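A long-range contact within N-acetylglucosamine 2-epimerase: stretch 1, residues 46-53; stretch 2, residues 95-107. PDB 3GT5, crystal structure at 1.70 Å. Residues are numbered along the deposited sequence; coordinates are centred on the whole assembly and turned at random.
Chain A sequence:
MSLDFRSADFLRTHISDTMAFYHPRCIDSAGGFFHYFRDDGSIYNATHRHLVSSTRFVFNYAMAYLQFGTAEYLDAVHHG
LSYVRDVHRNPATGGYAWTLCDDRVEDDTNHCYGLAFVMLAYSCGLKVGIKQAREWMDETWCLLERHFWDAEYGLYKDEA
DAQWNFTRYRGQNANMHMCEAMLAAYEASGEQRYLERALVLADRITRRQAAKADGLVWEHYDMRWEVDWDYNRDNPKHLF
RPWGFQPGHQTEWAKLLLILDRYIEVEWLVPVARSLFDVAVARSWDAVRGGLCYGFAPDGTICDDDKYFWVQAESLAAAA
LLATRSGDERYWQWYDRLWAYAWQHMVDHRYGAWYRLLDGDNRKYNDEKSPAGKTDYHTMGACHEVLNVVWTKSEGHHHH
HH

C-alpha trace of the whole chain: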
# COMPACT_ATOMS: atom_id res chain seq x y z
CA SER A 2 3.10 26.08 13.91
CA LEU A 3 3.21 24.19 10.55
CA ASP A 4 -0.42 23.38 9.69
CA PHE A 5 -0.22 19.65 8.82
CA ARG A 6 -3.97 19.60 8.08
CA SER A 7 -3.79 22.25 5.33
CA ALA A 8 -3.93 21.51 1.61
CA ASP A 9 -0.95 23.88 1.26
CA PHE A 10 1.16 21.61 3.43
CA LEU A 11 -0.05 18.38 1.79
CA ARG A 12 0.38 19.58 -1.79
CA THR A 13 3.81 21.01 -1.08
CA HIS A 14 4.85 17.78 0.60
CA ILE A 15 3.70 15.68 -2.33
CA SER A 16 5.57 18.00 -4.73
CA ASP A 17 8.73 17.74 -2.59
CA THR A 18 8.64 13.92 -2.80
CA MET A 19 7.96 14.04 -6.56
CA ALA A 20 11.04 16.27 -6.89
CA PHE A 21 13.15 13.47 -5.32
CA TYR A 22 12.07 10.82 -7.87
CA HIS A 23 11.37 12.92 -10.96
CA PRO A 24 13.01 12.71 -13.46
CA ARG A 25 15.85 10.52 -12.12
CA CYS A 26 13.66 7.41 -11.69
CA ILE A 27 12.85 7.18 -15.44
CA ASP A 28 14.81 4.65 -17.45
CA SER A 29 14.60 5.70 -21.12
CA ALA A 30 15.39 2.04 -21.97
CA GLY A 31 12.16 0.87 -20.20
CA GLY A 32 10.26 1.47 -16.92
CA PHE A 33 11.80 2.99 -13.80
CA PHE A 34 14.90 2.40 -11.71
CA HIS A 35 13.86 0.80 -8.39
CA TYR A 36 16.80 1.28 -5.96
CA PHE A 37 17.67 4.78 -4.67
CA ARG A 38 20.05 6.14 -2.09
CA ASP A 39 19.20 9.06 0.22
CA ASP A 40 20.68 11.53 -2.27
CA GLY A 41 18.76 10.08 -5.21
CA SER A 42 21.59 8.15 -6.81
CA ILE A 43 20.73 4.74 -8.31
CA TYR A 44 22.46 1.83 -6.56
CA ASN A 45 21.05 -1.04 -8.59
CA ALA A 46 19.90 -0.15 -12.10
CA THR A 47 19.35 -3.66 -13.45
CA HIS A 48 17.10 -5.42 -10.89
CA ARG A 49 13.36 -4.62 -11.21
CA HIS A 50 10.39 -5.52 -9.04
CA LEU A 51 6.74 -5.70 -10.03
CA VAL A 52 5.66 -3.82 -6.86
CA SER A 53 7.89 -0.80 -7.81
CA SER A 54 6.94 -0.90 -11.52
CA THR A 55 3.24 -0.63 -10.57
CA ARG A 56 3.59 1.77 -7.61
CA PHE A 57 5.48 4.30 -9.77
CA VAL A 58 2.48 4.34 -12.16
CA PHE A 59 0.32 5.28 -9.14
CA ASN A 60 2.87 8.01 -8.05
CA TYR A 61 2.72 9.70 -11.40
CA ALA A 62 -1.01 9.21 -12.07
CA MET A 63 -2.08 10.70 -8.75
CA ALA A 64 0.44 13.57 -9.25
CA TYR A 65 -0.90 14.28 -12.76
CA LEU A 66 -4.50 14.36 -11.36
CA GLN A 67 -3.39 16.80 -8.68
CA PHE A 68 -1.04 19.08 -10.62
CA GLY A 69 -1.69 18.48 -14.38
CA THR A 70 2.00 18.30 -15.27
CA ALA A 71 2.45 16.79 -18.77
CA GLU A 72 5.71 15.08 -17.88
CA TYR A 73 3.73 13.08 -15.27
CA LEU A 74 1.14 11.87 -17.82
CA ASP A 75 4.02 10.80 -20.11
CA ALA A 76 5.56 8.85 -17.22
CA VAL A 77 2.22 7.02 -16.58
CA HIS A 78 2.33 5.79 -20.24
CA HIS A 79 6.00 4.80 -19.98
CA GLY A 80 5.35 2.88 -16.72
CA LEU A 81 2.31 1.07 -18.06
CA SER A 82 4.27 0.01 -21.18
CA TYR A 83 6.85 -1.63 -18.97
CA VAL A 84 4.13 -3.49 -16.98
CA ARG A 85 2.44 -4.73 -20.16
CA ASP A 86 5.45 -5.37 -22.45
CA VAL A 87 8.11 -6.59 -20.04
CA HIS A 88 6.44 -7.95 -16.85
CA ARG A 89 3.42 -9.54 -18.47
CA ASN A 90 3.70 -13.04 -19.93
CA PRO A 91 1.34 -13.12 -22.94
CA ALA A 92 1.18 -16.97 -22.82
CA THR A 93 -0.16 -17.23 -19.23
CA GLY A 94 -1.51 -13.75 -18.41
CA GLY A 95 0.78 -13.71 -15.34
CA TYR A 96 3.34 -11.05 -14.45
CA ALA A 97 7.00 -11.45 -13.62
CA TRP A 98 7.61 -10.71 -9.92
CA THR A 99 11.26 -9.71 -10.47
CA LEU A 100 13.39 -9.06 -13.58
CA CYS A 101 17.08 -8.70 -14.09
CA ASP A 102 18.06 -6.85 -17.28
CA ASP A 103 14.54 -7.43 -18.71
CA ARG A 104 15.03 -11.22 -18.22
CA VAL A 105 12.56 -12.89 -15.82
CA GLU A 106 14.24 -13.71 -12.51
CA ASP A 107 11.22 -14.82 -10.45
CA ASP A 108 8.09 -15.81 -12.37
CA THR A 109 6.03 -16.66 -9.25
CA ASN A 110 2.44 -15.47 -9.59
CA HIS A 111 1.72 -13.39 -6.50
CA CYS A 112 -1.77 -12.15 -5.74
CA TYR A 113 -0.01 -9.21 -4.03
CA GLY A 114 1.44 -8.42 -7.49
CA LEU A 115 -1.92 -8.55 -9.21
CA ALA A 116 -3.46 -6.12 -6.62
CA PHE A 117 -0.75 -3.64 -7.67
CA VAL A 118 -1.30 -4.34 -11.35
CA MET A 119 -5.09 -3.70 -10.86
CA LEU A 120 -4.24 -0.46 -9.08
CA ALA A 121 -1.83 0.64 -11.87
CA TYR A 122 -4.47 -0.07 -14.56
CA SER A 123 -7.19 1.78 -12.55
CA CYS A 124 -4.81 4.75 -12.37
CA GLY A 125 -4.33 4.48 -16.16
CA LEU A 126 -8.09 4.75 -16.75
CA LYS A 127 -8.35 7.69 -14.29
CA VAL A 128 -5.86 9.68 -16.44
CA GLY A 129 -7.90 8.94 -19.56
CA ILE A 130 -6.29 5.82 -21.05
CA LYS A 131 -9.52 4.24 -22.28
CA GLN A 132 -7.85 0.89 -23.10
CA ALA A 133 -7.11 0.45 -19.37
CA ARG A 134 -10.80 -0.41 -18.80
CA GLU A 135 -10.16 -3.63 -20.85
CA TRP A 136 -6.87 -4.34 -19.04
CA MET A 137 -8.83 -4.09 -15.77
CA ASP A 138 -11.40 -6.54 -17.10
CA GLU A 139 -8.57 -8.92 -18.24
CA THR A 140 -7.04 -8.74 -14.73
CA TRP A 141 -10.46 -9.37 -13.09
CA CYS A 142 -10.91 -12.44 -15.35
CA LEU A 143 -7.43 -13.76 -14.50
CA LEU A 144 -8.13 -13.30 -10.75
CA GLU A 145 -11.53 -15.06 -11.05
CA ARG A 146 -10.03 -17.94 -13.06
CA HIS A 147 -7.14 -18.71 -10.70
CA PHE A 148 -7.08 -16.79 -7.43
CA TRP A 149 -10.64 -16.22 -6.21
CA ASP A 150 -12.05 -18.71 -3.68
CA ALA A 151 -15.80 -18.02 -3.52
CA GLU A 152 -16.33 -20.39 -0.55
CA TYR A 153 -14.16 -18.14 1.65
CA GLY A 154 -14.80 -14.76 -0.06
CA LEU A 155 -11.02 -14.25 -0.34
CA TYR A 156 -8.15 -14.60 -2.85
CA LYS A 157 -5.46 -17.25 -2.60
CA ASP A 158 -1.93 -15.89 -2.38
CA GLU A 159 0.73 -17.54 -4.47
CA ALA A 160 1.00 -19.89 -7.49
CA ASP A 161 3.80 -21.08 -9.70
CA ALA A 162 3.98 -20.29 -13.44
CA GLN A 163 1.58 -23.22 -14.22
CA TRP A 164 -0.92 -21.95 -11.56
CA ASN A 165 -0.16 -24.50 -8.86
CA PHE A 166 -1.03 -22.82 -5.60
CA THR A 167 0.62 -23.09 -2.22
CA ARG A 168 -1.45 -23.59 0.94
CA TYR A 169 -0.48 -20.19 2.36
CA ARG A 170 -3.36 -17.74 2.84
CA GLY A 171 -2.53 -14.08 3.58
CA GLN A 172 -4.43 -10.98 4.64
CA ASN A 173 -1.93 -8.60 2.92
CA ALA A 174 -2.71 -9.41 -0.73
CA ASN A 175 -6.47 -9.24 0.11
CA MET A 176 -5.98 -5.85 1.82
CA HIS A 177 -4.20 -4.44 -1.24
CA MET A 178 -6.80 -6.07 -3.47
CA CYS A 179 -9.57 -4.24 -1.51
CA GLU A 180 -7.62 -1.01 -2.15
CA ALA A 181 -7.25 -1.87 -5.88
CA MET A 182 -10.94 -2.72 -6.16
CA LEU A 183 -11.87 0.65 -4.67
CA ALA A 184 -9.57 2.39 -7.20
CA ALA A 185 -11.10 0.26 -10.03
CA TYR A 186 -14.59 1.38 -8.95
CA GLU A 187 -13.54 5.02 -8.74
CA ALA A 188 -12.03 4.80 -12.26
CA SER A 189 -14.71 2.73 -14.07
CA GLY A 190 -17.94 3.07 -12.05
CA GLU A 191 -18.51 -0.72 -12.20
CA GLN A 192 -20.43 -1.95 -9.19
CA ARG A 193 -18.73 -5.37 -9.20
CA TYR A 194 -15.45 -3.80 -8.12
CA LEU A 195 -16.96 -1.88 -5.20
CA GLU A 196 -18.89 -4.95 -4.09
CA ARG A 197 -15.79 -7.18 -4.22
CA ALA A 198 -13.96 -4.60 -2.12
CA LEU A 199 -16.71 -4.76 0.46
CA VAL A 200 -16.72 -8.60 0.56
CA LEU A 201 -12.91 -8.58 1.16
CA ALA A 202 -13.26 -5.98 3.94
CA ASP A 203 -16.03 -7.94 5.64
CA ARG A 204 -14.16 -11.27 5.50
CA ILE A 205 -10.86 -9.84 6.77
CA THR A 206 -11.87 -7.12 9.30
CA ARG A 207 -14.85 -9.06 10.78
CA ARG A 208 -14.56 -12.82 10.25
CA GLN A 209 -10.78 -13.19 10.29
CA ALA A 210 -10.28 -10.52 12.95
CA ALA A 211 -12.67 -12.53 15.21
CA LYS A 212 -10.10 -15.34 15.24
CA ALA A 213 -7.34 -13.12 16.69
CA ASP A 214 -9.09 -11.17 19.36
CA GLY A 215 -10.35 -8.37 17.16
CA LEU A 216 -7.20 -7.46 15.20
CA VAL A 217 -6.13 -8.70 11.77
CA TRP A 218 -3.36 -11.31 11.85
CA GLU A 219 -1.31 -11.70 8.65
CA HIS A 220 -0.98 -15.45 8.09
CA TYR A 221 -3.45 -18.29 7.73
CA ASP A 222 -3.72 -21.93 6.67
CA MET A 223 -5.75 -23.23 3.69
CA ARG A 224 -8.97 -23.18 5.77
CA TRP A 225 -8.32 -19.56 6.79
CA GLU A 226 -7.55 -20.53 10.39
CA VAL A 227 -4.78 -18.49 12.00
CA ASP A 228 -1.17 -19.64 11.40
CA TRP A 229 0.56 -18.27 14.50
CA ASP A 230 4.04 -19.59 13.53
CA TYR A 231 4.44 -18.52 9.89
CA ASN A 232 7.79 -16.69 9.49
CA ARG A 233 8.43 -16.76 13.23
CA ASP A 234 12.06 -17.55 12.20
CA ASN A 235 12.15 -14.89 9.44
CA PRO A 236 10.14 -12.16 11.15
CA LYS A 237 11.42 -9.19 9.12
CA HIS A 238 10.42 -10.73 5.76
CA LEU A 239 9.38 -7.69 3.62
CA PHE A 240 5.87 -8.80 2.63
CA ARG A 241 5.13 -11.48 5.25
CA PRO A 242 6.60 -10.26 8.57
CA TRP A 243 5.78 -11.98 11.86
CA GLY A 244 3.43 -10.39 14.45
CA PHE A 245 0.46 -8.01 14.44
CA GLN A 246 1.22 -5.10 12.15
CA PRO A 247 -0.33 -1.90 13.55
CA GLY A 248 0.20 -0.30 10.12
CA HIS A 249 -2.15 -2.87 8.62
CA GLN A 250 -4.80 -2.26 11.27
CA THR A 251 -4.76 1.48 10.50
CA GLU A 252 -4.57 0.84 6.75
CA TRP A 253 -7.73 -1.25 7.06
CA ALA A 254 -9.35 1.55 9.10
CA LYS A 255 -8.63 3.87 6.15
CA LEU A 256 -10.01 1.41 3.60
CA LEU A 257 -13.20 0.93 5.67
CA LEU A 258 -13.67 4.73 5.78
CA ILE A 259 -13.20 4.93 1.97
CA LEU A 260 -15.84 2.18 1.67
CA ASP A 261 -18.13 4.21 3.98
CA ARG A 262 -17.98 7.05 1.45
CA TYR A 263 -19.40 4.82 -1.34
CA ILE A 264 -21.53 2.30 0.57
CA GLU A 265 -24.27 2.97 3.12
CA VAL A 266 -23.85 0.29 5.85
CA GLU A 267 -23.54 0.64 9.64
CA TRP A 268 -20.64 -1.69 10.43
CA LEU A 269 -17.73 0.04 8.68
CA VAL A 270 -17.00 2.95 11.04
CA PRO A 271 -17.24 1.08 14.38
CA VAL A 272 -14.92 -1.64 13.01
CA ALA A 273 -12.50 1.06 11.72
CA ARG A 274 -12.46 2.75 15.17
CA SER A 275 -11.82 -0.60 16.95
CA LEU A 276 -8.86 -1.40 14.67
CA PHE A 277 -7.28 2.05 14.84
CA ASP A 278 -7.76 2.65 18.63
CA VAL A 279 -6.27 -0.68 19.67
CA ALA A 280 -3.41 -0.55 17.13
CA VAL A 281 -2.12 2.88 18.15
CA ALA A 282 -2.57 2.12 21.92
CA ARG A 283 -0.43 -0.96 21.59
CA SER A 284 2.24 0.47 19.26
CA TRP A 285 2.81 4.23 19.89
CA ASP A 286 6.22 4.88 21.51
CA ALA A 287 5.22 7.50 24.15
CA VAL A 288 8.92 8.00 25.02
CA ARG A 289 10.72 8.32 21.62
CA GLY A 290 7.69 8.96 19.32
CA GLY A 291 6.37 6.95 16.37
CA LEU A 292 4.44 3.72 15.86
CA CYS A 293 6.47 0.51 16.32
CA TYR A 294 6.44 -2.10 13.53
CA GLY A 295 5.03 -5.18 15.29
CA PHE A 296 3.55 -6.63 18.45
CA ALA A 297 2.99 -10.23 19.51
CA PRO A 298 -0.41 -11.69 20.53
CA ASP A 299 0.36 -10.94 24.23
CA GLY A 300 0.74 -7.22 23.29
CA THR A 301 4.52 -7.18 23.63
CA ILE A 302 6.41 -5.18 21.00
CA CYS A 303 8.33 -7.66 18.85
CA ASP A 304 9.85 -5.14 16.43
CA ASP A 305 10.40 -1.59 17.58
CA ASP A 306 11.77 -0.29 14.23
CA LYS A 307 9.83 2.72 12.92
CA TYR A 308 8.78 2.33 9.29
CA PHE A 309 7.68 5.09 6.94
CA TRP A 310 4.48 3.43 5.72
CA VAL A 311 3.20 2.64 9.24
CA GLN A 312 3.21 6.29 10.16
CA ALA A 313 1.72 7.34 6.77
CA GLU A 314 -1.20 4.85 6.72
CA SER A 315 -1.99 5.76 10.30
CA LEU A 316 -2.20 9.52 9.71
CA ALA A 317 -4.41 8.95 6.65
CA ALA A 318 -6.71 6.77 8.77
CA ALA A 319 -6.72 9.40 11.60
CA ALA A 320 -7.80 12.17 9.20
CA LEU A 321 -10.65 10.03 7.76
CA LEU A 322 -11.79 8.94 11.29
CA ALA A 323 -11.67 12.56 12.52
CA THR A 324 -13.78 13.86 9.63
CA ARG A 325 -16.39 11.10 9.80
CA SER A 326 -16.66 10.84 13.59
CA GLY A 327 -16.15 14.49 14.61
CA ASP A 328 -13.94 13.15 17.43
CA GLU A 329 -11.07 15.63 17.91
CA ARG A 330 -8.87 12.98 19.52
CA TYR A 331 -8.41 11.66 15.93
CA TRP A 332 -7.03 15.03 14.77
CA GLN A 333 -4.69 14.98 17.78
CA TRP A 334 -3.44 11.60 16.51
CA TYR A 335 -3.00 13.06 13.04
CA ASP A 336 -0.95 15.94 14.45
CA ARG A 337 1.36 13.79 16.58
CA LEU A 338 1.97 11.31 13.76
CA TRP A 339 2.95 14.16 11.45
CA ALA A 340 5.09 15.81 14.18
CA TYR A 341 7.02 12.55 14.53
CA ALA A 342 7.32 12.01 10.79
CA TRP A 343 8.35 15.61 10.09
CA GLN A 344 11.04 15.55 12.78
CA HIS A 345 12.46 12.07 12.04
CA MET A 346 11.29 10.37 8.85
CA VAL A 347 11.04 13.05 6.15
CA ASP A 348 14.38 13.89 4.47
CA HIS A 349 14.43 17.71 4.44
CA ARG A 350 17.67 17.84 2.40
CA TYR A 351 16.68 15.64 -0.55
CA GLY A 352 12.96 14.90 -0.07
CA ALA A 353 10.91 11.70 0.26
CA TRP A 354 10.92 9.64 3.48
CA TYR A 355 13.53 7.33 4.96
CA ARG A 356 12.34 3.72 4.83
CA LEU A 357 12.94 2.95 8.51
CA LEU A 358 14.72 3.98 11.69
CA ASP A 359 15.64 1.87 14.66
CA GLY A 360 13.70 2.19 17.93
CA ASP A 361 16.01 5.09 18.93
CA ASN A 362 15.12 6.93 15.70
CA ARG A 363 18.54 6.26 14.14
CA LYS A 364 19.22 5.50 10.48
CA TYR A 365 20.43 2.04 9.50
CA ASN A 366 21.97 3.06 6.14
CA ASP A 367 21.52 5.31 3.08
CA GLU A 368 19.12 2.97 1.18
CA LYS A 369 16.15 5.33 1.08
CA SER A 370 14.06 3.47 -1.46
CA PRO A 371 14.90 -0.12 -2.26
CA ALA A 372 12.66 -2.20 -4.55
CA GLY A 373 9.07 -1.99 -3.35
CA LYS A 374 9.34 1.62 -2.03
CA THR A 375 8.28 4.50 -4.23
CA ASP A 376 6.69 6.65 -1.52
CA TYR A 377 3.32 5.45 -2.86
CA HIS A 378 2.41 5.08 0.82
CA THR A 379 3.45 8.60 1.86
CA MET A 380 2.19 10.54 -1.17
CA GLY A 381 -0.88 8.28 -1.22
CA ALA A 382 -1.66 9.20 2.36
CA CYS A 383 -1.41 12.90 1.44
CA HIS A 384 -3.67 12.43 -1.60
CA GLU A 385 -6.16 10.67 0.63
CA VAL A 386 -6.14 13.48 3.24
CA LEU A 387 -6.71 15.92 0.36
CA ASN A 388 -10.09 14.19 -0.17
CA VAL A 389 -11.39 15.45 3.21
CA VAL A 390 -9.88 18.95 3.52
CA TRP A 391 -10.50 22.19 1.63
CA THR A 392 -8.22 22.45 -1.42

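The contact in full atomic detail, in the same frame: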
# COMPACT_ATOMS: atom_id res chain seq x y z
N ALA A 46 20.67 -0.61 -10.94
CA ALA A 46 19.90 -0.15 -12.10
C ALA A 46 19.27 -1.30 -12.86
O ALA A 46 18.37 -1.07 -13.66
CB ALA A 46 20.79 0.68 -13.06
N THR A 47 19.76 -2.51 -12.65
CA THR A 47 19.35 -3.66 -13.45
C THR A 47 18.20 -4.50 -12.84
O THR A 47 17.44 -5.13 -13.58
CB THR A 47 20.56 -4.56 -13.72
OG1 THR A 47 20.19 -5.61 -14.62
CG2 THR A 47 21.12 -5.16 -12.48
N HIS A 48 18.12 -4.57 -11.53
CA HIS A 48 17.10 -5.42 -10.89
C HIS A 48 15.79 -4.63 -10.81
O HIS A 48 15.80 -3.47 -10.36
CB HIS A 48 17.51 -5.85 -9.49
CG HIS A 48 16.70 -7.00 -8.97
ND1 HIS A 48 15.65 -6.87 -8.09
CD2 HIS A 48 16.78 -8.33 -9.27
CE1 HIS A 48 15.11 -8.06 -7.87
NE2 HIS A 48 15.78 -8.96 -8.57
N ARG A 49 14.68 -5.26 -11.24
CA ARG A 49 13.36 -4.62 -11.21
C ARG A 49 12.31 -5.52 -10.52
O ARG A 49 12.34 -6.76 -10.62
CB ARG A 49 12.90 -4.24 -12.62
CG ARG A 49 13.84 -3.30 -13.40
CD ARG A 49 13.93 -1.89 -12.83
NE ARG A 49 15.05 -1.21 -13.50
CZ ARG A 49 14.99 -0.59 -14.67
NH1 ARG A 49 13.87 -0.48 -15.36
NH2 ARG A 49 16.11 -0.08 -15.19
N HIS A 50 11.39 -4.87 -9.82
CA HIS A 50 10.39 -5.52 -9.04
C HIS A 50 9.01 -5.05 -9.47
O HIS A 50 8.74 -3.83 -9.60
CB HIS A 50 10.58 -5.20 -7.54
CG HIS A 50 9.90 -6.18 -6.64
ND1 HIS A 50 8.52 -6.32 -6.57
CD2 HIS A 50 10.43 -7.11 -5.81
CE1 HIS A 50 8.23 -7.25 -5.67
NE2 HIS A 50 9.37 -7.77 -5.21
N LEU A 51 8.11 -6.02 -9.61
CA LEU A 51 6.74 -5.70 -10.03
C LEU A 51 6.09 -4.67 -9.12
O LEU A 51 5.37 -3.82 -9.62
CB LEU A 51 5.88 -6.97 -10.09
CG LEU A 51 4.45 -6.82 -10.58
CD1 LEU A 51 4.38 -6.33 -12.03
CD2 LEU A 51 3.74 -8.18 -10.38
N VAL A 52 6.31 -4.75 -7.81
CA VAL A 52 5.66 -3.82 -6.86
C VAL A 52 6.15 -2.37 -7.13
O VAL A 52 5.34 -1.45 -7.06
CB VAL A 52 5.82 -4.29 -5.34
CG1 VAL A 52 5.27 -3.22 -4.33
CG2 VAL A 52 5.06 -5.65 -5.11
N SER A 53 7.43 -2.16 -7.40
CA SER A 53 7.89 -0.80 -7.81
C SER A 53 7.36 -0.34 -9.18
O SER A 53 6.91 0.83 -9.34
CB SER A 53 9.42 -0.66 -7.71
OG SER A 53 9.79 -0.50 -6.36
N GLY A 95 0.09 -14.07 -16.58
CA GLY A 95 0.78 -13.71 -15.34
C GLY A 95 1.87 -12.67 -15.55
O GLY A 95 2.24 -12.33 -16.70
N TYR A 96 2.41 -12.17 -14.44
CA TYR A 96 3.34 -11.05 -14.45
C TYR A 96 4.58 -11.44 -13.72
O TYR A 96 4.47 -11.94 -12.60
CB TYR A 96 2.73 -9.81 -13.77
CG TYR A 96 1.62 -9.18 -14.55
CD1 TYR A 96 1.86 -8.08 -15.37
CD2 TYR A 96 0.31 -9.68 -14.47
CE1 TYR A 96 0.85 -7.50 -16.10
CE2 TYR A 96 -0.70 -9.13 -15.18
CZ TYR A 96 -0.45 -8.03 -16.01
OH TYR A 96 -1.48 -7.48 -16.73
N ALA A 97 5.74 -11.17 -14.29
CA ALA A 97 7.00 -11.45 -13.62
C ALA A 97 7.07 -10.66 -12.32
O ALA A 97 6.86 -9.45 -12.34
CB ALA A 97 8.19 -11.12 -14.52
N TRP A 98 7.40 -11.34 -11.23
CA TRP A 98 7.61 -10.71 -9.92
C TRP A 98 8.89 -9.86 -9.89
O TRP A 98 8.88 -8.72 -9.42
CB TRP A 98 7.63 -11.83 -8.85
CG TRP A 98 7.66 -11.41 -7.42
CD1 TRP A 98 8.60 -11.76 -6.50
CD2 TRP A 98 6.69 -10.62 -6.70
NE1 TRP A 98 8.32 -11.23 -5.29
CE2 TRP A 98 7.14 -10.54 -5.36
CE3 TRP A 98 5.47 -9.99 -7.04
CZ2 TRP A 98 6.44 -9.84 -4.38
CZ3 TRP A 98 4.78 -9.30 -6.04
CH2 TRP A 98 5.26 -9.23 -4.73
N THR A 99 10.00 -10.44 -10.35
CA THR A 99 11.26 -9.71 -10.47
C THR A 99 11.93 -10.00 -11.83
O THR A 99 11.76 -11.07 -12.45
CB THR A 99 12.22 -10.06 -9.34
OG1 THR A 99 12.43 -11.46 -9.37
CG2 THR A 99 11.67 -9.70 -7.93
N LEU A 100 12.67 -9.00 -12.31
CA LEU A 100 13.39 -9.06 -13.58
C LEU A 100 14.81 -8.65 -13.30
O LEU A 100 15.09 -7.89 -12.38
CB LEU A 100 12.79 -8.12 -14.61
CG LEU A 100 11.30 -8.23 -14.98
CD1 LEU A 100 10.75 -6.90 -15.50
CD2 LEU A 100 11.12 -9.31 -16.01
N CYS A 101 15.72 -9.18 -14.11
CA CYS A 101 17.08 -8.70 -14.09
C CYS A 101 17.51 -8.53 -15.55
O CYS A 101 17.50 -9.49 -16.33
CB CYS A 101 17.99 -9.65 -13.34
SG CYS A 101 19.66 -8.95 -13.35
N ASP A 102 17.81 -7.28 -15.90
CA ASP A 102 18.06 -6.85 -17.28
C ASP A 102 16.98 -7.30 -18.28
O ASP A 102 17.27 -7.78 -19.35
CB ASP A 102 19.46 -7.30 -17.72
CG ASP A 102 20.25 -6.18 -18.41
OD1 ASP A 102 19.78 -5.02 -18.42
OD2 ASP A 102 21.35 -6.47 -18.94
N ASP A 103 15.72 -7.08 -17.91
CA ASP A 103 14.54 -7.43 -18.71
C ASP A 103 14.36 -8.94 -18.93
O ASP A 103 13.43 -9.35 -19.62
CB ASP A 103 14.50 -6.67 -20.06
CG ASP A 103 14.05 -5.21 -19.91
OD1 ASP A 103 13.99 -4.71 -18.77
OD2 ASP A 103 13.74 -4.56 -20.93
N ARG A 104 15.23 -9.76 -18.30
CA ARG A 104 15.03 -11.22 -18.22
C ARG A 104 14.29 -11.57 -16.91
O ARG A 104 14.62 -11.06 -15.85
CB ARG A 104 16.38 -11.94 -18.22
N VAL A 105 13.32 -12.47 -16.99
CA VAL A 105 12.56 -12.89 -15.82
C VAL A 105 13.46 -13.60 -14.81
O VAL A 105 14.15 -14.58 -15.14
CB VAL A 105 11.40 -13.79 -16.22
CG1 VAL A 105 10.55 -14.19 -15.02
CG2 VAL A 105 10.57 -13.12 -17.30
N GLU A 106 13.49 -13.10 -13.58
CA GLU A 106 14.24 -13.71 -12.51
C GLU A 106 13.33 -14.57 -11.63
O GLU A 106 13.71 -15.67 -11.25
CB GLU A 106 14.97 -12.66 -11.66
CG GLU A 106 15.43 -13.16 -10.31
CD GLU A 106 15.96 -12.05 -9.43
OE1 GLU A 106 17.12 -11.64 -9.63
OE2 GLU A 106 15.22 -11.59 -8.52
N ASP A 107 12.17 -14.04 -11.25
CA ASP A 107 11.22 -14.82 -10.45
C ASP A 107 9.88 -14.69 -11.14
O ASP A 107 9.34 -13.59 -11.25
CB ASP A 107 11.18 -14.30 -9.01
CG ASP A 107 10.27 -15.10 -8.13
OD1 ASP A 107 9.57 -16.00 -8.65
OD2 ASP A 107 10.30 -14.82 -6.91

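The contact begins as a short antiparallel pairing and ends as a side-chain packing problem. Strand 48-50 runs against strand 99-101 at 162°, and Arg-49 faces Leu-100 as the hydrogen-bonded pair: Arg-49 N reaches Leu-100 O at 2.9 Å and Leu-100 N reaches Arg-49 O at 2.8 Å. The ladder extends past both ends of the strand, with Asp-102 N donating to Thr-47 O (3.2 Å) and Leu-51 N to Trp-98 O (2.8 Å), so the first helical residue, Leu-51, is still held by the other stretch.

Alternation sorts the side chains. His-48, His-50, Thr-99 and Cys-101 share one face; Arg-49 and Leu-100 take the other, where Arg-49 CB and Leu-100 CB lie 4.4 Å apart. The arginine then leads away from Leu-100, and Arg-49 NH2 donates to Ala-46 O at 2.9 Å.

On the histidine face, large rings lie beside small residues. Both imidazoles adopt the t rotamer and their ends approach the opposing stretch. Thr-99 is the low ground between them: Thr-99 CB lies 3.8 Å from His-48 NE2, Thr-99 CG2 3.6 Å from His-50 CD2. Glu-106, beyond the type I' turn from Cys-101 to Arg-104, meets the edge of the His-48 ring, where His-48 NE2 donates to Glu-106 OE2 at 2.7 Å in a nearly straight bond. Glu-106 OE2 also accepts from Thr-99 OG1 at 2.9 Å, tying the threonine into this polar cluster.

Trp-98 is the big bump. Its CA-to-CB bond points away, yet the indole comes back to offer a face to the edge of His-50, with His-50 CE1 3.4 Å from Trp-98 CZ2. Val-52 CG2 packs 3.6 Å from Trp-98 CH2, while Leu-51 CD2 sits between Trp-98 CE3 (4.2 Å) and Tyr-96 CB (3.9 Å). His-50 also caps the helix, His-50 ND1 accepting from Val-52 N at 3.0 Å: one ring both packs and caps.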